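Local coordinates for protein B-cell differentiation antigen CD72 (PDB 5B1R) that acts as a disulfide-linked homodimeric co-receptor on B cells, recognising the self-antigen Sm/RNP, probably through its C-type lectin-like domain, and recruiting PTPN6/SHP-1 to inhibit B-cell receptor signalling, at residues A[34-39]-A[111-116]; A[40-45]-A[70-75]. The protein carries 2 engineered substitutions. All coordinates share one frame; numbering follows the deposited sequence. Where two conformers were deposited one is given.

Both contacts lie in the extracellular C-type lectin-like domain of CD72, and their centres are 12 Å apart. Interaction 2 is nested inside the chain loop that interaction 1 closes: segment 34-39 runs directly into 40-45, then 70-75 follows, and 111-116 returns last. Interaction 1 joins the end of helix 26-35 and the short strand 39-40 to strand 109-119. In interaction 2 the chain leaving strand 39-40 packs against the chain leaving strand 69-70, an outer strand of the three-stranded sheet. The two touch directly: Ile112 O probably accepts a hydrogen bond from Ala41 N, and Glu114 OE1 one from Ala42 N.

Interaction 1: residues A[34-39]-A[111-116]; sequences TSLSSK and SICESE. Engineered in segment 111-116: Ser111 (natural residue Cys).
Lys39 and Glu114 form an antiparallel hydrogen-bonded pair, the backbone core of this contact. Lys39 N donates to Glu114 O at 3.0 Å, and Glu114 N returns a shorter bond of 2.7 Å to Lys39 O, nearly along the C=O axis. Lys39 O is also approached by CA of Cys113 at 3.2 Å, a CA-H...O contact, so this carbonyl meets two neighbouring residues of the strand. Packing is close beside the pair as well: CB of Ser38 rests 3.2 Å from Glu114 O, and its OG faces CB of Ser115. The Ser38 hydroxyl sits beside its own backbone N (chi1 -63°) and bonds back to Leu36 O from above the carbonyl plane. CD1 of Leu36 reaches SG of Cys113 more loosely, at 4.4 Å.

The solvent side belongs to Lys39, whose exposed chain lies alongside the buried Glu114 and points the same way, CE of Lys39 being 3.7 Å from Glu114 CD. Their charged ends stop short of a salt bridge, with 4.2 Å between Lys39 NZ and Glu114 OE2; a water donates to OE2 and is held only weakly by NZ. The carboxylate has firmer partners in Arg15, by a salt bridge, and in the backbone N of Ala42.

Ser37, with positive phi, ends helix 26-35 in a Schellman motif, turning the chain into strand 39-40. Cys33 of that helix is disulfide-bonded to Cys113 of strand 109-119, which pairs with strand 15-21 through Ser111, Cys113 and Ser115 over this same length.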
ATOM      1  N   THR A  34       6.146  -9.253   4.929  1.00 13.82           N
ATOM      2  CA  THR A  34       6.249 -10.079   6.124  1.00 16.10           C
ATOM      3  C   THR A  34       7.709 -10.276   6.537  1.00 16.14           C
ATOM      4  O   THR A  34       8.019 -10.281   7.726  1.00 18.36           O
ATOM      5  CB  THR A  34       5.565 -11.442   5.898  1.00 18.08           C
ATOM      6  OG1 THR A  34       4.173 -11.214   5.675  1.00 20.18           O
ATOM      7  CG2 THR A  34       5.751 -12.372   7.099  1.00 21.01           C
ATOM      8  N   SER A  35       8.606 -10.411   5.558  1.00 16.57           N
ATOM      9  CA  SER A  35      10.036 -10.565   5.849  1.00 18.08           C
ATOM     10  C   SER A  35      10.628  -9.315   6.506  1.00 19.02           C
ATOM     11  O   SER A  35      11.684  -9.384   7.145  1.00 21.40           O
ATOM     12  CB  SER A  35      10.820 -10.945   4.583  1.00 20.14           C
ATOM     13  OG  SER A  35      11.138  -9.805   3.806  1.00 20.27           O
ATOM     14  N   LEU A  36       9.944  -8.181   6.354  1.00 16.26           N
ATOM     15  CA  LEU A  36      10.320  -6.931   7.020  1.00 15.78           C
ATOM     16  C   LEU A  36       9.552  -6.727   8.325  1.00 14.51           C
ATOM     17  O   LEU A  36       9.528  -5.614   8.860  1.00 16.18           O
ATOM     18  CB  LEU A  36      10.061  -5.734   6.101  1.00 15.50           C
ATOM     19  CG  LEU A  36      10.722  -5.754   4.725  1.00 17.27           C
ATOM     20  CD1 LEU A  36      10.373  -4.486   3.936  1.00 18.16           C
ATOM     21  CD2 LEU A  36      12.234  -5.939   4.854  1.00 22.54           C
ATOM     22  N   SER A  37       8.916  -7.784   8.826  1.00 15.74           N
ATOM     23  CA  SER A  37       8.052  -7.694  10.007  1.00 16.23           C
ATOM     24  C   SER A  37       7.001  -6.603   9.803  1.00 14.57           C
ATOM     25  O   SER A  37       6.655  -5.869  10.721  1.00 16.90           O
ATOM     26  CB  SER A  37       8.869  -7.459  11.278  1.00 20.12           C
ATOM     27  OG  SER A  37       9.842  -8.475  11.405  1.00 24.44           O
ATOM     28  N   SER A  38       6.508  -6.517   8.572  1.00 13.13           N
ATOM     29  CA  SER A  38       5.571  -5.484   8.149  1.00 11.89           C
ATOM     30  C   SER A  38       4.414  -6.164   7.449  1.00 12.23           C
ATOM     31  O   SER A  38       4.351  -7.389   7.386  1.00 14.97           O
ATOM     32  CB  SER A  38       6.274  -4.510   7.209  1.00 12.67           C
ATOM     33  OG  SER A  38       7.323  -3.871   7.895  1.00 14.78           O
ATOM     34  N   LYS A  39       3.507  -5.372   6.907  1.00 11.81           N
ATOM     35  CA  LYS A  39       2.365  -5.893   6.170  1.00 12.17           C
ATOM     36  C   LYS A  39       2.136  -5.029   4.954  1.00 10.48           C
ATOM     37  O   LYS A  39       2.633  -3.920   4.877  1.00 12.04           O
ATOM     38  CB  LYS A  39       1.113  -5.901   7.056  1.00 13.83           C
ATOM     39  CG  LYS A  39       0.609  -4.524   7.453  1.00 16.13           C
ATOM     40  CD  LYS A  39      -0.627  -4.558   8.359  1.00 19.77           C
ATOM     41  CE  LYS A  39      -1.103  -3.134   8.667  1.00 22.72           C
ATOM     42  NZ  LYS A  39      -2.300  -3.062   9.558  1.00 27.33           N
ATOM     43  N   SER A 111       5.146  -2.460  -4.710  1.00  9.62           N
ATOM     44  CA  SER A 111       4.209  -2.597  -3.603  1.00  9.34           C
ATOM     45  C   SER A 111       4.549  -1.599  -2.507  1.00  8.87           C
ATOM     46  O   SER A 111       5.612  -0.954  -2.543  1.00  9.59           O
ATOM     47  CB  SER A 111       4.262  -4.029  -3.058  1.00  9.58           C
ATOM     48  OG  SER A 111       5.566  -4.364  -2.600  1.00 10.44           O
ATOM     49  N   ILE A 112       3.649  -1.481  -1.536  1.00  8.32           N
ATOM     50  CA  ILE A 112       3.890  -0.608  -0.390  1.00  8.70           C
ATOM     51  C   ILE A 112       3.658  -1.437   0.858  1.00  8.25           C
ATOM     52  O   ILE A 112       2.599  -2.068   0.994  1.00  8.98           O
ATOM     53  CB  ILE A 112       2.955   0.613  -0.373  1.00  8.75           C
ATOM     54  CG1 ILE A 112       2.990   1.332  -1.731  1.00  9.48           C
ATOM     55  CG2 ILE A 112       3.326   1.544   0.783  1.00  9.52           C
ATOM     56  CD1 ILE A 112       1.872   2.325  -1.951  1.00 10.16           C
ATOM     57  N   CYS A 113       4.653  -1.481   1.741  1.00  8.96           N
ATOM     58  CA  CYS A 113       4.519  -2.122   3.042  1.00  9.31           C
ATOM     59  C   CYS A 113       4.306  -1.066   4.118  1.00  9.23           C
ATOM     60  O   CYS A 113       4.653   0.106   3.935  1.00  9.76           O
ATOM     61  CB  CYS A 113       5.781  -2.907   3.393  1.00 10.84           C
ATOM     62  SG  CYS A 113       6.353  -4.136   2.203  1.00 11.51           S
ATOM     63  N   GLU A 114       3.779  -1.496   5.257  1.00  9.55           N
ATOM     64  CA  GLU A 114       3.736  -0.616   6.411  1.00  9.08           C
ATOM     65  C   GLU A 114       4.103  -1.380   7.669  1.00  8.61           C
ATOM     66  O   GLU A 114       3.808  -2.576   7.810  1.00 10.42           O
ATOM     67  CB  GLU A 114       2.388   0.070   6.572  1.00 12.53           C
ATOM     68  CG  GLU A 114       1.275  -0.751   7.115  1.00 13.01           C
ATOM     69  CD  GLU A 114       0.070   0.124   7.425  1.00 12.15           C
ATOM     70  OE1 GLU A 114      -0.630   0.479   6.496  1.00 11.31           O
ATOM     71  OE2 GLU A 114      -0.183   0.488   8.595  1.00 13.67           O
ATOM     72  N   SER A 115       4.742  -0.664   8.577  1.00 10.20           N
ATOM     73  CA  SER A 115       5.036  -1.173   9.900  1.00 11.27           C
ATOM     74  C   SER A 115       4.537  -0.157  10.911  1.00 10.33           C
ATOM     75  O   SER A 115       4.122   0.958  10.557  1.00 10.54           O
ATOM     76  CB  SER A 115       6.549  -1.366  10.070  1.00 13.41           C
ATOM     77  OG  SER A 115       7.199  -0.108  10.250  1.00 13.01           O
ATOM     78  N   GLU A 116       4.587  -0.505  12.182  1.00 11.62           N
ATOM     79  CA  GLU A 116       4.356   0.506  13.190  1.00 12.10           C
ATOM     80  C   GLU A 116       5.560   1.464  13.257  1.00 10.78           C
ATOM     81  O   GLU A 116       6.672   1.113  12.863  1.00 11.95           O
ATOM     82  CB  GLU A 116       4.035  -0.125  14.551  1.00 16.20           C
ATOM     83  CG  GLU A 116       5.211  -0.652  15.359  1.00 16.34           C
ATOM     84  CD  GLU A 116       5.730  -2.026  14.941  1.00 18.26           C
ATOM     85  OE1 GLU A 116       6.364  -2.692  15.784  1.00 18.94           O
ATOM     86  OE2 GLU A 116       5.530  -2.449  13.785  1.00 20.84           O
TER
HETATM   87  O   HOH W   1      -2.763   0.280   9.430  1.00 19.15           O

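Interaction 2: residues A[40-45]-A[70-75]; sequences LAAFDE and WIQMSK
Gln72 turns its CG anti to the backbone N (chi1 -180°) and runs on extended, bringing its amide past Ala42 to Asp44, whose own CG lies beside its backbone N. The two side chains cross at about a right angle, with carboxylate and amide planes 70° apart. NE2 of Gln72 gives only a weak, bent hydrogen bond to Asp44 OD1 (3.1 Å), while CB of Ala42 packs 3.5 Å from Gln72 OE1.

Water supplies much of the remaining polar contact. One molecule joins Leu40 O to Gln72 OE1; another accepts from Phe43 N and donates to both Asp44 OD1 and Gln72 O. Around Asp44 OD2, three more waters lead to Gln72 NE2, Ser74 OG, and the backbone of Met73 and Lys75, the bond from the water shared with Gln72 NE2 being weak. Ser74 also packs directly on the carboxylate, its CB 3.5 Å from Asp44 OD1.

Gln72 N donates a straight hydrogen bond to Ala41 O (2.9 Å, 166°), and CB of Leu40 sits 3.6 Å from Gln72 N. The apolar part of the contact is Phe43 on Ile71, which places CD1 at the edge of the Phe43 ring, in its plane, 4.0 Å from CD2; its CG2 lies at the same distance from Phe43 CE2. Arg100 of strand 97-104 hydrogen-bonds to Gln72 O.

A glycerol, probably from the crystallisation liquor, binds the backbone N atoms of Asp44 and Glu45. Leu40 and Trp70 end strands 39-40 and 69-70. The run Trp70-Ile71-Gln72-Met73 matches the position of the WIGL motif of C-type lectin-like domains, with Trp70 and Ile71 set against strands 87-94 and 97-104 of the second sheet.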
ATOM      1  N   LEU A  40       1.376  -5.520   3.987  1.00 10.44           N
ATOM      2  CA  LEU A  40       0.960  -4.659   2.893  1.00  9.46           C
ATOM      3  C   LEU A  40       0.218  -3.459   3.444  1.00 10.23           C
ATOM      4  O   LEU A  40      -0.601  -3.585   4.357  1.00 10.87           O
ATOM      5  CB  LEU A  40       0.040  -5.425   1.962  1.00 12.01           C
ATOM      6  CG  LEU A  40       0.761  -6.417   1.051  1.00 14.86           C
ATOM      7  CD1 LEU A  40      -0.237  -7.416   0.481  1.00 18.47           C
ATOM      8  CD2 LEU A  40       1.555  -5.678  -0.049  1.00 18.45           C
ATOM      9  N   ALA A  41       0.490  -2.293   2.878  1.00  9.09           N
ATOM     10  CA  ALA A  41      -0.077  -1.066   3.407  1.00  9.36           C
ATOM     11  C   ALA A  41      -1.601  -1.056   3.298  1.00  9.07           C
ATOM     12  O   ALA A  41      -2.174  -1.469   2.285  1.00 10.74           O
ATOM     13  CB  ALA A  41       0.524   0.120   2.683  1.00 10.62           C
ATOM     14  N   ALA A  42      -2.240  -0.556   4.358  1.00  9.43           N
ATOM     15  CA  ALA A  42      -3.686  -0.632   4.495  1.00 10.22           C
ATOM     16  C   ALA A  42      -4.296   0.749   4.343  1.00  9.29           C
ATOM     17  O   ALA A  42      -3.937   1.674   5.073  1.00 11.12           O
ATOM     18  CB  ALA A  42      -4.035  -1.204   5.859  1.00 14.37           C
ATOM     19  N   PHE A  43      -5.233   0.873   3.410  1.00  8.98           N
ATOM     20  CA  PHE A  43      -5.914   2.130   3.125  1.00  9.52           C
ATOM     21  C   PHE A  43      -7.418   1.909   2.995  1.00  9.16           C
ATOM     22  O   PHE A  43      -8.072   2.519   2.164  1.00 11.87           O
ATOM     23  CB  PHE A  43      -5.350   2.768   1.844  1.00 10.65           C
ATOM     24  CG  PHE A  43      -3.880   3.019   1.907  1.00  9.69           C
ATOM     25  CD1 PHE A  43      -3.369   3.964   2.789  1.00 10.63           C
ATOM     26  CD2 PHE A  43      -3.000   2.277   1.132  1.00 10.82           C
ATOM     27  CE1 PHE A  43      -2.007   4.179   2.880  1.00 11.34           C
ATOM     28  CE2 PHE A  43      -1.632   2.499   1.205  1.00 11.60           C
ATOM     29  CZ  PHE A  43      -1.135   3.440   2.090  1.00 11.68           C
ATOM     30  N   ASP A  44      -7.979   1.032   3.820  1.00  9.57           N
ATOM     31  CA  ASP A  44      -9.383   0.700   3.666  1.00 10.06           C
ATOM     32  C   ASP A  44     -10.312   1.904   3.841  1.00  9.30           C
ATOM     33  O   ASP A  44     -11.314   2.003   3.143  1.00 10.64           O
ATOM     34  CB  ASP A  44      -9.828  -0.369   4.659  1.00 11.03           C
ATOM     35  CG  ASP A  44      -9.224  -1.737   4.405  1.00 11.41           C
ATOM     36  OD1 ASP A  44      -8.341  -1.923   3.541  1.00 11.50           O
ATOM     37  OD2 ASP A  44      -9.672  -2.658   5.112  1.00 13.08           O
ATOM     38  N   GLU A  45     -10.002   2.785   4.797  1.00 10.24           N
ATOM     39  CA  GLU A  45     -10.839   3.936   5.100  1.00  9.62           C
ATOM     40  C   GLU A  45      -9.993   5.203   5.065  1.00 10.07           C
ATOM     41  O   GLU A  45      -8.812   5.193   5.429  1.00 11.53           O
ATOM     42  CB  GLU A  45     -11.482   3.776   6.487  1.00 10.64           C
ATOM     43  CG  GLU A  45     -12.468   2.618   6.564  1.00 10.89           C
ATOM     44  CD  GLU A  45     -13.771   2.883   5.858  1.00 11.31           C
ATOM     45  OE1 GLU A  45     -14.008   4.008   5.352  1.00 11.31           O
ATOM     46  OE2 GLU A  45     -14.576   1.942   5.815  1.00 12.78           O
ATOM     47  N   TRP A  70       0.813  -2.689  -5.462  1.00  9.17           N
ATOM     48  CA  TRP A  70       0.063  -3.601  -4.606  1.00  9.33           C
ATOM     49  C   TRP A  70      -0.090  -3.037  -3.193  1.00  8.70           C
ATOM     50  O   TRP A  70       0.883  -2.548  -2.603  1.00  9.10           O
ATOM     51  CB  TRP A  70       0.741  -4.964  -4.514  1.00  9.63           C
ATOM     52  CG  TRP A  70       0.717  -5.830  -5.737  1.00  8.94           C
ATOM     53  CD1 TRP A  70       1.793  -6.394  -6.337  1.00 10.26           C
ATOM     54  CD2 TRP A  70      -0.443  -6.297  -6.439  1.00  9.92           C
ATOM     55  NE1 TRP A  70       1.381  -7.176  -7.391  1.00 10.71           N
ATOM     56  CE2 TRP A  70       0.011  -7.133  -7.482  1.00 10.38           C
ATOM     57  CE3 TRP A  70      -1.819  -6.080  -6.297  1.00 10.79           C
ATOM     58  CZ2 TRP A  70      -0.868  -7.778  -8.366  1.00 11.73           C
ATOM     59  CZ3 TRP A  70      -2.682  -6.699  -7.184  1.00 10.89           C
ATOM     60  CH2 TRP A  70      -2.204  -7.534  -8.207  1.00 11.14           C
ATOM     61  N   ILE A  71      -1.299  -3.161  -2.649  1.00  9.15           N
ATOM     62  CA  ILE A  71      -1.600  -2.776  -1.274  1.00  9.35           C
ATOM     63  C   ILE A  71      -2.491  -3.864  -0.657  1.00  9.37           C
ATOM     64  O   ILE A  71      -2.878  -4.834  -1.321  1.00  9.84           O
ATOM     65  CB  ILE A  71      -2.303  -1.386  -1.195  1.00  8.67           C
ATOM     66  CG1 ILE A  71      -3.650  -1.381  -1.940  1.00  9.56           C
ATOM     67  CG2 ILE A  71      -1.367  -0.285  -1.722  1.00  9.43           C
ATOM     68  CD1 ILE A  71      -4.563  -0.268  -1.502  1.00 11.02           C
ATOM     69  N   GLN A  72      -2.836  -3.686   0.616  1.00  9.18           N
ATOM     70  CA  GLN A  72      -3.748  -4.605   1.276  1.00  9.61           C
ATOM     71  C   GLN A  72      -5.124  -4.598   0.618  1.00  8.95           C
ATOM     72  O   GLN A  72      -5.706  -3.541   0.376  1.00  9.44           O
ATOM     73  CB  GLN A  72      -3.919  -4.196   2.729  1.00 11.70           C
ATOM     74  CG  GLN A  72      -4.856  -5.106   3.501  1.00 14.43           C
ATOM     75  CD  GLN A  72      -5.201  -4.535   4.861  1.00 14.43           C
ATOM     76  OE1 GLN A  72      -4.445  -4.695   5.814  1.00 14.63           O
ATOM     77  NE2 GLN A  72      -6.330  -3.844   4.949  1.00 17.56           N
ATOM     78  N   MET A  73      -5.663  -5.775   0.357  1.00  9.69           N
ATOM     79  CA  MET A  73      -7.024  -5.896  -0.128  1.00  9.90           C
ATOM     80  C   MET A  73      -7.997  -5.342   0.918  1.00 10.12           C
ATOM     81  O   MET A  73      -7.858  -5.592   2.120  1.00 11.59           O
ATOM     82  CB  MET A  73      -7.340  -7.370  -0.387  1.00 12.68           C
ATOM     83  CG  MET A  73      -8.714  -7.582  -0.964  1.00 15.22           C
ATOM     84  SD  MET A  73      -9.180  -9.308  -1.150  1.00 20.29           S
ATOM     85  CE  MET A  73      -9.156  -9.877   0.545  1.00 25.64           C
ATOM     86  N   SER A  74      -8.987  -4.582   0.456  1.00  9.35           N
ATOM     87  CA  SER A  74      -9.992  -4.008   1.347  1.00 10.31           C
ATOM     88  C   SER A  74     -11.192  -4.944   1.430  1.00 10.54           C
ATOM     89  O   SER A  74     -11.968  -5.060   0.479  1.00 11.34           O
ATOM     90  CB  SER A  74     -10.401  -2.648   0.824  1.00 10.76           C
ATOM     91  OG  SER A  74     -11.422  -2.131   1.645  1.00 11.77           O
ATOM     92  N   LYS A  75     -11.340  -5.626   2.559  1.00 11.48           N
ATOM     93  CA  LYS A  75     -12.378  -6.646   2.681  0.50 12.94           C
ATOM     94  C   LYS A  75     -13.791  -6.092   2.646  1.00 12.93           C
ATOM     95  O   LYS A  75     -14.723  -6.814   2.298  1.00 14.30           O
ATOM     96  CB  LYS A  75     -12.169  -7.486   3.938  0.50 14.97           C
ATOM     97  CG  LYS A  75     -10.887  -8.282   3.901  0.50 17.69           C
ATOM     98  CD  LYS A  75     -10.745  -9.170   5.123  0.50 22.20           C
ATOM     99  CE  LYS A  75      -9.446  -9.957   5.087  0.50 26.87           C
ATOM    100  NZ  LYS A  75      -9.256 -10.630   3.776  0.50 29.04           N
TER
HETATM  101  O   HOH W   2      -1.998  -5.778   5.321  1.00 16.23           O
HETATM  102  O   HOH W   3      -6.333  -1.285   1.859  1.00  9.84           O
HETATM  103  O   HOH W   4     -11.554   0.422   0.899  1.00 11.39           O
HETATM  104  O   HOH W   5      -9.409  -5.264   4.700  1.00 16.41           O
HETATM  105  O   HOH W   6     -12.145  -3.050   4.333  1.00 22.80           O
HETATM  106  O   HOH W   7      -7.499  -2.791   7.219  1.00 27.73           O